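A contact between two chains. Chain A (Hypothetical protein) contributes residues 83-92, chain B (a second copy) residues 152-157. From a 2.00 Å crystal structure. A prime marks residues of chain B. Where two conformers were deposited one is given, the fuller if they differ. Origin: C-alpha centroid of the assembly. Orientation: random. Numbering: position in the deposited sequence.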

# COMPACT_ATOMS: atom_id res chain seq x y z
N LEU A 83 -2.74 -6.61 -16.61
CA LEU A 83 -2.88 -8.04 -16.47
C LEU A 83 -4.23 -8.51 -16.98
O LEU A 83 -4.37 -9.67 -17.33
CB LEU A 83 -2.75 -8.44 -15.01
CG LEU A 83 -1.49 -7.94 -14.34
CD1 LEU A 83 -1.54 -8.24 -12.85
CD2 LEU A 83 -0.28 -8.53 -15.05
N GLY A 84 -5.20 -7.61 -17.06
CA GLY A 84 -6.58 -8.02 -17.39
C GLY A 84 -7.52 -6.86 -17.14
O GLY A 84 -7.16 -5.91 -16.46
N PHE A 85 -8.71 -6.91 -17.73
CA PHE A 85 -9.74 -5.93 -17.42
C PHE A 85 -11.09 -6.48 -17.83
O PHE A 85 -11.16 -7.40 -18.65
CB PHE A 85 -9.46 -4.57 -18.08
CG PHE A 85 -9.51 -4.58 -19.58
CD1 PHE A 85 -10.71 -4.37 -20.24
CD2 PHE A 85 -8.36 -4.77 -20.32
CE1 PHE A 85 -10.74 -4.34 -21.63
CE2 PHE A 85 -8.39 -4.78 -21.71
CZ PHE A 85 -9.57 -4.54 -22.36
N ASP A 86 -12.15 -5.96 -17.22
CA ASP A 86 -13.49 -6.36 -17.62
C ASP A 86 -14.29 -5.13 -17.95
O ASP A 86 -13.70 -4.14 -18.35
CB ASP A 86 -14.14 -7.28 -16.58
CG ASP A 86 -14.29 -6.64 -15.20
OD1 ASP A 86 -14.32 -5.39 -15.08
OD2 ASP A 86 -14.42 -7.43 -14.24
N ARG A 87 -15.60 -5.16 -17.81
CA ARG A 87 -16.42 -4.00 -18.17
C ARG A 87 -16.11 -2.77 -17.32
O ARG A 87 -16.27 -1.67 -17.79
CB ARG A 87 -17.91 -4.35 -18.08
CG ARG A 87 -18.34 -5.39 -19.11
CD ARG A 87 -19.86 -5.61 -19.15
N LYS A 88 -15.67 -2.94 -16.07
CA LYS A 88 -15.43 -1.80 -15.20
C LYS A 88 -14.23 -1.89 -14.26
O LYS A 88 -14.00 -0.95 -13.46
CB LYS A 88 -16.68 -1.48 -14.40
CG LYS A 88 -17.09 -2.53 -13.43
CD LYS A 88 -18.56 -2.36 -13.00
CE LYS A 88 -18.84 -3.05 -11.67
NZ LYS A 88 -20.20 -2.84 -11.07
N ARG A 89 -13.45 -2.96 -14.36
CA ARG A 89 -12.29 -3.15 -13.49
C ARG A 89 -11.02 -3.29 -14.30
O ARG A 89 -11.05 -3.79 -15.39
CB ARG A 89 -12.46 -4.39 -12.59
CG ARG A 89 -13.37 -4.17 -11.37
CD ARG A 89 -13.91 -5.48 -10.81
NE ARG A 89 -14.85 -6.00 -11.77
CZ ARG A 89 -16.17 -5.81 -11.72
NH1 ARG A 89 -16.74 -5.18 -10.70
NH2 ARG A 89 -16.91 -6.29 -12.71
N LEU A 90 -9.92 -2.75 -13.77
CA LEU A 90 -8.61 -2.90 -14.38
C LEU A 90 -7.69 -3.65 -13.42
O LEU A 90 -7.64 -3.34 -12.24
CB LEU A 90 -8.07 -1.51 -14.73
CG LEU A 90 -6.78 -1.41 -15.51
CD1 LEU A 90 -6.84 -2.15 -16.85
CD2 LEU A 90 -6.43 0.08 -15.72
N HIS A 91 -6.99 -4.67 -13.93
CA HIS A 91 -6.05 -5.46 -13.13
C HIS A 91 -4.64 -5.07 -13.61
O HIS A 91 -4.31 -5.26 -14.77
CB HIS A 91 -6.38 -6.94 -13.31
CG HIS A 91 -5.62 -7.87 -12.42
ND1 HIS A 91 -5.59 -9.22 -12.64
CD2 HIS A 91 -4.88 -7.65 -11.31
CE1 HIS A 91 -4.87 -9.80 -11.69
NE2 HIS A 91 -4.43 -8.87 -10.87
N VAL A 92 -3.85 -4.46 -12.73
CA VAL A 92 -2.56 -3.90 -13.10
C VAL A 92 -1.41 -4.33 -12.19
O VAL A 92 -1.63 -4.77 -11.07
CB VAL A 92 -2.61 -2.35 -13.12
CG1 VAL A 92 -3.68 -1.89 -14.09
CG2 VAL A 92 -2.87 -1.80 -11.74
N THR B 152 -6.21 -12.50 -1.91
CA THR B 152 -5.60 -12.51 -3.24
C THR B 152 -6.56 -11.86 -4.23
O THR B 152 -7.77 -11.83 -4.04
CB THR B 152 -5.25 -13.95 -3.74
OG1 THR B 152 -6.42 -14.77 -3.75
CG2 THR B 152 -4.17 -14.60 -2.87
N ILE B 153 -5.99 -11.30 -5.29
CA ILE B 153 -6.70 -10.46 -6.23
C ILE B 153 -7.13 -11.30 -7.39
O ILE B 153 -6.37 -12.13 -7.87
CB ILE B 153 -5.78 -9.33 -6.74
CG1 ILE B 153 -5.49 -8.32 -5.62
CG2 ILE B 153 -6.41 -8.62 -7.90
CD1 ILE B 153 -4.21 -7.49 -5.81
N LYS B 154 -8.35 -11.06 -7.87
CA LYS B 154 -8.85 -11.70 -9.09
C LYS B 154 -10.01 -10.90 -9.65
O LYS B 154 -10.81 -10.37 -8.88
CB LYS B 154 -9.36 -13.11 -8.76
CG LYS B 154 -10.55 -13.12 -7.82
N LEU B 155 -10.12 -10.84 -10.97
CA LEU B 155 -11.32 -10.25 -11.60
C LEU B 155 -12.51 -11.19 -11.37
O LEU B 155 -12.34 -12.40 -11.35
CB LEU B 155 -11.12 -10.02 -13.11
CG LEU B 155 -10.09 -9.00 -13.60
CD1 LEU B 155 -9.84 -9.16 -15.07
CD2 LEU B 155 -10.54 -7.58 -13.31
N PRO B 156 -13.72 -10.63 -11.18
CA PRO B 156 -14.90 -11.49 -11.05
C PRO B 156 -15.09 -12.28 -12.33
O PRO B 156 -14.81 -11.76 -13.40
CB PRO B 156 -16.06 -10.50 -10.83
CG PRO B 156 -15.57 -9.22 -11.33
CD PRO B 156 -14.09 -9.20 -11.09
N ALA B 157 -15.56 -13.52 -12.22
CA ALA B 157 -15.53 -14.44 -13.37
C ALA B 157 -16.49 -14.04 -14.50
O ALA B 157 -16.29 -14.45 -15.65
CB ALA B 157 -15.82 -15.83 -12.91
OXT ALA B 157 -17.46 -13.29 -14.29
O HOH W 1 -14.41 -9.88 -14.86

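How does chain B begin its contact with the hairpin of chain A? Thr152′ stays clear, and Ile153′ makes the first touch: its CG2 lies 3.6 Å from His91 NE2, meeting the imidazole obliquely. The methyl can only pack there, while NE2 hydrogen-bonds elsewhere in the structure. Lys154′ then turns its CB away, as expected in an extended segment, leaving its neighbours to face chain A.

Why does Leu155′ dominate? It has the most area covered, 104 Å², and its two methyls reach both strands. Leu155′ CD1 sits 3.7 Å from Phe85 N and 3.9 Å from Gly84 C; an ideal CB on Gly84 would lie only 3.2 Å from Leu155′ CD1, a tight fit. Leu155′ CD2 packs 3.8 Å from Arg89 CB and 4.2 Å from His91 CB.

What does Pro156′ rest on? Its CG lies over one face of the Arg89 guanidinium, 3.3 Å from Arg89 NE. Asp86 steadies that group through a salt bridge, OD2 to Arg89 NE at 2.9 Å, while Asp86 OD1 accepts from Arg89 N at 2.7 Å.

Does anything polar join the chains? No direct hydrogen bond does, but one water oxygen donates to both Asp86 OD2 (2.5 Å) and Pro156′ O (2.4 Å). Otherwise the contact, burying 341 Å² in all, rests on packing.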